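Local coordinates for pectate lyase (Pectobacterium carotovorum, PDB 4U49), which probably depolymerises polygalacturonate and methylated pectins by calcium-dependent eliminative cleavage within the chain, as a secreted polysaccharide lyase of family 3, at residues A34-W39 with G211-N216; T74-T79 with N243-G248. One frame throughout, in Å; residues are numbered along the deposited sequence.

Interaction 1: residues A34-W39 with G211-N216; sequences ATYLSW and GGVAHN
Val-213 meets two side chains of strand 34-41, and both of its methyls work. Its CB points toward segment 34-39 and forks there. CG1, anti to the backbone N (chi1 -180°), stands 4.2 Å from CG of Tyr-36, at the root of the ring. CG2 lies against two methylenes on the same face of the strand, 3.9 Å from CB of Tyr-36 and 4.0 Å from CB of Ser-38. Tyr-36 crosses the valine at about a right angle and carries its ring beyond it, where its OH is hydrogen-bonded to ND2 of Asn-277 and OG1 of Thr-247. Ser-38 makes the polar half of the contact. With OG anti to its own N (chi1 -178°), the hydroxyl reaches the loop ahead of Val-213 and accepts a weak, bent hydrogen bond from N of Gly-212 at 3.0 Å. The same OG is also hydrogen-bonded to OD1 of Asn-189, so it takes part in two hydrogen bonds, only the one from Gly-212 being weak. Everything that touches is buried. One face of the N-terminal antiparallel three-stranded sheet is thus laid against a coil of the right-handed parallel beta-helix characteristic of polysaccharide lyase family 3.

Interaction 2: residues T74-T79 with N243-G248; sequences TFTDLT and NFTLTG. Unlike the reference sequence in segment 243-248: Asn-243 (reference Lys).
The carbonyl oxygen of Asn-243 is gripped by two threonine hydroxyls, one from each segment. OG1 of Thr-74 donates to it across the contact at 2.6 Å, a short bond, and OG1 of Thr-245 donates from two residues further along its own chain at 2.9 Å. Both donors stand about 30° above the carbonyl plane rather than in it. Thr-74 reaches the oxygen by placing OG1 between its backbone N and carbonyl carbon (chi1 71°), the crowded position, while its CG2 methyl is pressed close to the same Asn-243 O, 3.2 Å away. The two donor hydroxyls, OG1 of Thr-74 and OG1 of Thr-245, lie 3.3 Å apart. The Asn-243 side chain crosses Thr-74 at about a right angle; its OD1 is hydrogen-bonded to OG1 of Thr-275, and its ND2 donates a hydrogen bond to a water that in turn donates to O of Thr-74 at 2.7 Å. A second water donates to OG1 of Thr-245 and is hydrogen-bonded to OG1 of Thr-76, 2.9 Å away. The strands run roughly parallel, inclined at 38°, with axes 7.6 Å apart at their closest; a side-chain-to-backbone bond and waters join them, without backbone-to-backbone pairing. At this hydrated, uncharged interface hydroxyls meet a carbonyl directly and water links the Asn-243 amide across, so its hold would be expected to depend more on hydrogen-bond direction than on apolar burial.

Overall arrangement
Interactions 1 and 2 are two halves of one interface, their centres about 5 Å apart. Strands 34-41 and 74-77 are antiparallel neighbours in the N-terminal sheet, joined by a probable hydrogen bond of 2.7 Å from N of Leu-37 to O of Phe-75; strands 213-216 and 244-247 are parallel neighbours on successive coils of the beta-helix. A polar tie spans the interface between the two contacts: OH of Tyr-36 is 2.8 Å from OG1 of Thr-247, a probable hydrogen bond. Of the calcium-site residues, Asn-216 ends strand 213-216 without touching segment 34-39, while the Val-213 side chain is about 9 Å from that of Ile-195 and about 11 Å from that of Asp-194. No calcium is bound to this chain in the model.

Interaction 1: residues A34-W39 with G211-N216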
ATOM      1  N   ALA A  34      11.946  -7.109  11.356  1.00 31.53           N
ATOM      2  CA  ALA A  34      12.519  -6.530  10.149  1.00 27.46           C
ATOM      3  C   ALA A  34      12.512  -5.015  10.261  1.00 21.64           C
ATOM      4  O   ALA A  34      11.821  -4.457  11.112  1.00 18.05           O
ATOM      5  CB  ALA A  34      11.742  -6.975   8.921  1.00 23.62           C
ATOM      6  N   THR A  35      13.286  -4.348   9.411  1.00 18.23           N
ATOM      7  CA  THR A  35      13.210  -2.895   9.320  1.00 18.66           C
ATOM      8  C   THR A  35      12.801  -2.492   7.907  1.00 18.88           C
ATOM      9  O   THR A  35      13.504  -2.782   6.937  1.00 19.50           O
ATOM     10  CB  THR A  35      14.543  -2.220   9.701  1.00 19.15           C
ATOM     11  OG1 THR A  35      14.821  -2.464  11.087  1.00 19.42           O
ATOM     12  CG2 THR A  35      14.461  -0.716   9.471  1.00 17.22           C
ATOM     13  N   TYR A  36      11.646  -1.846   7.800  1.00 16.06           N
ATOM     14  CA  TYR A  36      11.109  -1.441   6.510  1.00 14.63           C
ATOM     15  C   TYR A  36      11.421   0.014   6.226  1.00 18.65           C
ATOM     16  O   TYR A  36      11.162   0.886   7.053  1.00 18.36           O
ATOM     17  CB  TYR A  36       9.599  -1.673   6.456  1.00 14.23           C
ATOM     18  CG  TYR A  36       9.217  -3.110   6.699  1.00 16.38           C
ATOM     19  CD1 TYR A  36       9.277  -4.044   5.674  1.00 18.07           C
ATOM     20  CD2 TYR A  36       8.813  -3.539   7.958  1.00 19.70           C
ATOM     21  CE1 TYR A  36       8.939  -5.362   5.888  1.00 22.14           C
ATOM     22  CE2 TYR A  36       8.472  -4.859   8.184  1.00 20.60           C
ATOM     23  CZ  TYR A  36       8.537  -5.766   7.145  1.00 24.53           C
ATOM     24  OH  TYR A  36       8.199  -7.084   7.355  1.00 22.98           O
ATOM     25  N   LEU A  37      11.989   0.264   5.054  1.00 13.38           N
ATOM     26  CA  LEU A  37      12.244   1.622   4.595  1.00 14.42           C
ATOM     27  C   LEU A  37      11.171   2.009   3.591  1.00 11.33           C
ATOM     28  O   LEU A  37      10.761   1.194   2.775  1.00 13.55           O
ATOM     29  CB  LEU A  37      13.632   1.740   3.959  1.00 11.70           C
ATOM     30  CG  LEU A  37      14.853   1.922   4.865  1.00 14.18           C
ATOM     31  CD1 LEU A  37      15.013   0.779   5.855  1.00 21.06           C
ATOM     32  CD2 LEU A  37      16.106   2.072   4.010  1.00 14.13           C
ATOM     33  N   SER A  38      10.710   3.250   3.661  1.00 12.76           N
ATOM     34  CA  SER A  38       9.750   3.753   2.692  1.00 12.34           C
ATOM     35  C   SER A  38      10.043   5.220   2.438  1.00 14.12           C
ATOM     36  O   SER A  38      10.353   5.964   3.369  1.00 14.14           O
ATOM     37  CB  SER A  38       8.315   3.558   3.195  1.00 12.33           C
ATOM     38  OG  SER A  38       7.372   4.011   2.241  1.00 14.85           O
ATOM     39  N   TRP A  39       9.955   5.648   1.186  1.00 11.36           N
ATOM     40  CA  TRP A  39      10.292   7.030   0.880  1.00 13.29           C
ATOM     41  C   TRP A  39       9.496   7.610  -0.276  1.00 15.11           C
ATOM     42  O   TRP A  39       8.927   6.884  -1.086  1.00 13.14           O
ATOM     43  CB  TRP A  39      11.795   7.158   0.589  1.00 12.80           C
ATOM     44  CG  TRP A  39      12.303   6.349  -0.579  1.00 14.32           C
ATOM     45  CD1 TRP A  39      12.449   6.772  -1.873  1.00 13.36           C
ATOM     46  CD2 TRP A  39      12.766   4.988  -0.551  1.00 12.19           C
ATOM     47  NE1 TRP A  39      12.961   5.757  -2.650  1.00 12.86           N
ATOM     48  CE2 TRP A  39      13.157   4.657  -1.865  1.00 12.63           C
ATOM     49  CE3 TRP A  39      12.869   4.021   0.455  1.00 13.56           C
ATOM     50  CZ2 TRP A  39      13.652   3.392  -2.193  1.00 11.99           C
ATOM     51  CZ3 TRP A  39      13.364   2.769   0.122  1.00 13.28           C
ATOM     52  CH2 TRP A  39      13.751   2.468  -1.189  1.00 11.15           C
ATOM     53  N   GLY A 211       4.627   3.395  -2.930  1.00 12.58           N
ATOM     54  CA  GLY A 211       5.397   2.961  -1.782  1.00 11.55           C
ATOM     55  C   GLY A 211       4.493   2.836  -0.569  1.00 12.31           C
ATOM     56  O   GLY A 211       3.283   2.657  -0.698  1.00 12.55           O
ATOM     57  N   GLY A 212       5.081   2.944   0.615  1.00 13.92           N
ATOM     58  CA  GLY A 212       4.315   2.834   1.840  1.00 12.84           C
ATOM     59  C   GLY A 212       4.437   1.453   2.446  1.00 14.70           C
ATOM     60  O   GLY A 212       4.841   0.502   1.776  1.00 14.98           O
ATOM     61  N   VAL A 213       4.103   1.351   3.729  1.00 12.42           N
ATOM     62  CA  VAL A 213       4.168   0.088   4.455  1.00 14.33           C
ATOM     63  C   VAL A 213       2.931  -0.042   5.337  1.00 12.03           C
ATOM     64  O   VAL A 213       2.592   0.884   6.070  1.00 14.26           O
ATOM     65  CB  VAL A 213       5.439  -0.012   5.338  1.00 14.02           C
ATOM     66  CG1 VAL A 213       5.470  -1.344   6.078  1.00 12.75           C
ATOM     67  CG2 VAL A 213       6.704   0.165   4.505  1.00 14.41           C
ATOM     68  N   ALA A 214       2.252  -1.184   5.266  1.00 13.73           N
ATOM     69  CA  ALA A 214       1.044  -1.388   6.060  1.00 13.39           C
ATOM     70  C   ALA A 214       1.135  -2.650   6.913  1.00 18.00           C
ATOM     71  O   ALA A 214       1.217  -3.764   6.394  1.00 15.62           O
ATOM     72  CB  ALA A 214      -0.174  -1.452   5.157  1.00 13.49           C
ATOM     73  N   HIS A 215       1.115  -2.464   8.228  1.00 17.71           N
ATOM     74  CA  HIS A 215       1.163  -3.579   9.158  1.00 18.40           C
ATOM     75  C   HIS A 215      -0.237  -3.972   9.614  1.00 18.08           C
ATOM     76  O   HIS A 215      -1.097  -3.115   9.815  1.00 18.07           O
ATOM     77  CB  HIS A 215       2.029  -3.229  10.370  1.00 21.28           C
ATOM     78  CG  HIS A 215       1.951  -4.235  11.474  1.00 23.61           C
ATOM     79  ND1 HIS A 215       2.747  -5.359  11.518  1.00 25.93           N
ATOM     80  CD2 HIS A 215       1.157  -4.294  12.571  1.00 24.68           C
ATOM     81  CE1 HIS A 215       2.451  -6.064  12.596  1.00 24.68           C
ATOM     82  NE2 HIS A 215       1.491  -5.438  13.251  1.00 30.33           N
ATOM     83  N   ASN A 216      -0.457  -5.274   9.774  1.00 17.49           N
ATOM     84  CA  ASN A 216      -1.723  -5.780  10.289  1.00 22.83           C
ATOM     85  C   ASN A 216      -1.509  -6.977  11.210  1.00 24.14           C
ATOM     86  O   ASN A 216      -0.540  -7.719  11.057  1.00 22.16           O
ATOM     87  CB  ASN A 216      -2.657  -6.165   9.139  1.00 19.83           C
ATOM     88  CG  ASN A 216      -4.053  -6.531   9.617  1.00 27.44           C
ATOM     89  OD1 ASN A 216      -4.834  -5.660   9.996  1.00 29.17           O
ATOM     90  ND2 ASN A 216      -4.371  -7.824   9.603  1.00 25.31           N
TER

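Interaction 2: residues T74-T79 with N243-G248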
ATOM      1  N   THR A  74      10.219   1.465  -1.517  1.00 12.11           N
ATOM      2  CA  THR A  74      10.411   0.783  -0.243  1.00 11.78           C
ATOM      3  C   THR A  74      11.607  -0.158  -0.293  1.00 13.98           C
ATOM      4  O   THR A  74      12.087  -0.509  -1.369  1.00 13.61           O
ATOM      5  CB  THR A  74       9.188  -0.057   0.171  1.00 13.71           C
ATOM      6  OG1 THR A  74       9.092  -1.203  -0.683  1.00 15.99           O
ATOM      7  CG2 THR A  74       7.907   0.752   0.092  1.00 12.30           C
ATOM      8  N   PHE A  75      12.075  -0.569   0.880  1.00 12.11           N
ATOM      9  CA  PHE A  75      13.101  -1.597   0.990  1.00 13.48           C
ATOM     10  C   PHE A  75      12.953  -2.330   2.313  1.00 15.46           C
ATOM     11  O   PHE A  75      12.674  -1.716   3.341  1.00 15.77           O
ATOM     12  CB  PHE A  75      14.505  -0.996   0.876  1.00 13.80           C
ATOM     13  CG  PHE A  75      15.608  -1.999   1.076  1.00 15.43           C
ATOM     14  CD1 PHE A  75      15.973  -2.856   0.050  1.00 16.60           C
ATOM     15  CD2 PHE A  75      16.275  -2.090   2.289  1.00 16.60           C
ATOM     16  CE1 PHE A  75      16.983  -3.783   0.228  1.00 14.26           C
ATOM     17  CE2 PHE A  75      17.284  -3.018   2.473  1.00 18.26           C
ATOM     18  CZ  PHE A  75      17.638  -3.865   1.441  1.00 14.69           C
ATOM     19  N   THR A  76      13.147  -3.645   2.284  1.00 16.16           N
ATOM     20  CA  THR A  76      13.072  -4.453   3.496  1.00 18.33           C
ATOM     21  C   THR A  76      14.461  -4.911   3.927  1.00 17.45           C
ATOM     22  O   THR A  76      15.130  -5.645   3.204  1.00 18.03           O
ATOM     23  CB  THR A  76      12.176  -5.692   3.305  1.00 14.99           C
ATOM     24  OG1 THR A  76      10.842  -5.281   2.982  1.00 19.66           O
ATOM     25  CG2 THR A  76      12.147  -6.527   4.578  1.00 19.67           C
ATOM     26  N   ASP A  77      14.889  -4.478   5.108  1.00 16.99           N
ATOM     27  CA  ASP A  77      16.190  -4.863   5.641  1.00 19.85           C
ATOM     28  C   ASP A  77      16.045  -6.026   6.616  1.00 20.95           C
ATOM     29  O   ASP A  77      15.468  -5.877   7.692  1.00 19.46           O
ATOM     30  CB  ASP A  77      16.869  -3.668   6.325  1.00 20.25           C
ATOM     31  CG  ASP A  77      18.268  -3.993   6.825  1.00 22.70           C
ATOM     32  OD1 ASP A  77      18.862  -3.145   7.524  1.00 21.85           O
ATOM     33  OD2 ASP A  77      18.780  -5.091   6.526  1.00 24.55           O
ATOM     34  N   LEU A  78      16.578  -7.181   6.229  1.00 22.08           N
ATOM     35  CA  LEU A  78      16.502  -8.380   7.057  1.00 24.48           C
ATOM     36  C   LEU A  78      17.848  -8.742   7.683  1.00 27.08           C
ATOM     37  O   LEU A  78      17.959  -9.744   8.385  1.00 31.03           O
ATOM     38  CB  LEU A  78      15.984  -9.560   6.231  1.00 22.22           C
ATOM     39  CG  LEU A  78      14.569  -9.434   5.663  1.00 25.62           C
ATOM     40  CD1 LEU A  78      14.182 -10.687   4.893  1.00 27.27           C
ATOM     41  CD2 LEU A  78      13.570  -9.160   6.771  1.00 24.16           C
ATOM     42  N   THR A  79      18.868  -7.923   7.436  1.00 24.66           N
ATOM     43  CA  THR A  79      20.223  -8.254   7.870  1.00 26.98           C
ATOM     44  C   THR A  79      20.700  -7.421   9.061  1.00 30.09           C
ATOM     45  O   THR A  79      21.800  -7.636   9.572  1.00 27.76           O
ATOM     46  CB  THR A  79      21.237  -8.079   6.723  1.00 26.13           C
ATOM     47  OG1 THR A  79      21.340  -6.692   6.376  1.00 30.05           O
ATOM     48  CG2 THR A  79      20.810  -8.876   5.496  1.00 29.54           C
ATOM     49  N   ASN A 243       6.517  -0.573  -4.958  1.00 15.88           N
ATOM     50  CA  ASN A 243       6.754  -1.689  -4.047  1.00 15.59           C
ATOM     51  C   ASN A 243       6.122  -1.470  -2.672  1.00 15.23           C
ATOM     52  O   ASN A 243       6.754  -1.718  -1.642  1.00 15.50           O
ATOM     53  CB  ASN A 243       8.257  -1.951  -3.899  1.00 16.87           C
ATOM     54  CG  ASN A 243       8.552  -3.348  -3.395  1.00 20.85           C
ATOM     55  OD1 ASN A 243       7.710  -4.243  -3.491  1.00 18.15           O
ATOM     56  ND2 ASN A 243       9.751  -3.545  -2.852  1.00 18.80           N
ATOM     57  N   PHE A 244       4.882  -0.985  -2.676  1.00 14.61           N
ATOM     58  CA  PHE A 244       4.034  -0.942  -1.486  1.00 14.92           C
ATOM     59  C   PHE A 244       4.122  -2.281  -0.763  1.00 14.70           C
ATOM     60  O   PHE A 244       4.001  -3.332  -1.387  1.00 15.24           O
ATOM     61  CB  PHE A 244       2.592  -0.610  -1.890  1.00 16.16           C
ATOM     62  CG  PHE A 244       1.576  -0.803  -0.798  1.00 11.44           C
ATOM     63  CD1 PHE A 244       1.522   0.059   0.284  1.00 14.40           C
ATOM     64  CD2 PHE A 244       0.643  -1.825  -0.880  1.00 13.48           C
ATOM     65  CE1 PHE A 244       0.571  -0.114   1.279  1.00 15.16           C
ATOM     66  CE2 PHE A 244      -0.306  -2.002   0.111  1.00 12.83           C
ATOM     67  CZ  PHE A 244      -0.343  -1.146   1.189  1.00 12.83           C
ATOM     68  N   THR A 245       4.364  -2.242   0.545  1.00 16.54           N
ATOM     69  CA  THR A 245       4.692  -3.460   1.284  1.00 14.30           C
ATOM     70  C   THR A 245       3.743  -3.746   2.445  1.00 16.74           C
ATOM     71  O   THR A 245       3.503  -2.890   3.297  1.00 14.50           O
ATOM     72  CB  THR A 245       6.137  -3.403   1.833  1.00 16.35           C
ATOM     73  OG1 THR A 245       7.064  -3.338   0.742  1.00 17.10           O
ATOM     74  CG2 THR A 245       6.448  -4.638   2.679  1.00 18.07           C
ATOM     75  N   LEU A 246       3.214  -4.965   2.468  1.00 13.94           N
ATOM     76  CA  LEU A 246       2.396  -5.438   3.578  1.00 14.34           C
ATOM     77  C   LEU A 246       3.256  -6.234   4.552  1.00 14.76           C
ATOM     78  O   LEU A 246       4.022  -7.102   4.140  1.00 16.86           O
ATOM     79  CB  LEU A 246       1.241  -6.308   3.073  1.00 13.82           C
ATOM     80  CG  LEU A 246       0.203  -5.673   2.145  1.00 17.12           C
ATOM     81  CD1 LEU A 246      -0.856  -6.702   1.760  1.00 16.05           C
ATOM     82  CD2 LEU A 246      -0.445  -4.469   2.804  1.00 15.85           C
ATOM     83  N   THR A 247       3.132  -5.937   5.839  1.00 16.60           N
ATOM     84  CA  THR A 247       3.841  -6.705   6.854  1.00 18.62           C
ATOM     85  C   THR A 247       2.876  -7.175   7.939  1.00 20.13           C
ATOM     86  O   THR A 247       1.803  -6.598   8.127  1.00 18.46           O
ATOM     87  CB  THR A 247       4.989  -5.893   7.490  1.00 19.15           C
ATOM     88  OG1 THR A 247       5.692  -6.713   8.432  1.00 24.50           O
ATOM     89  CG2 THR A 247       4.455  -4.662   8.199  1.00 18.73           C
ATOM     90  N   GLY A 248       3.262  -8.230   8.646  1.00 19.65           N
ATOM     91  CA  GLY A 248       2.407  -8.827   9.653  1.00 22.25           C
ATOM     92  C   GLY A 248       1.509  -9.898   9.063  1.00 24.12           C
ATOM     93  O   GLY A 248       1.898 -10.612   8.139  1.00 22.79           O
TER
HETATM   94  O   HOH W   1      12.889  -2.539  -2.991  1.00 21.03           O
HETATM   95  O   HOH W   2       9.936  -3.673   0.792  1.00 17.25           O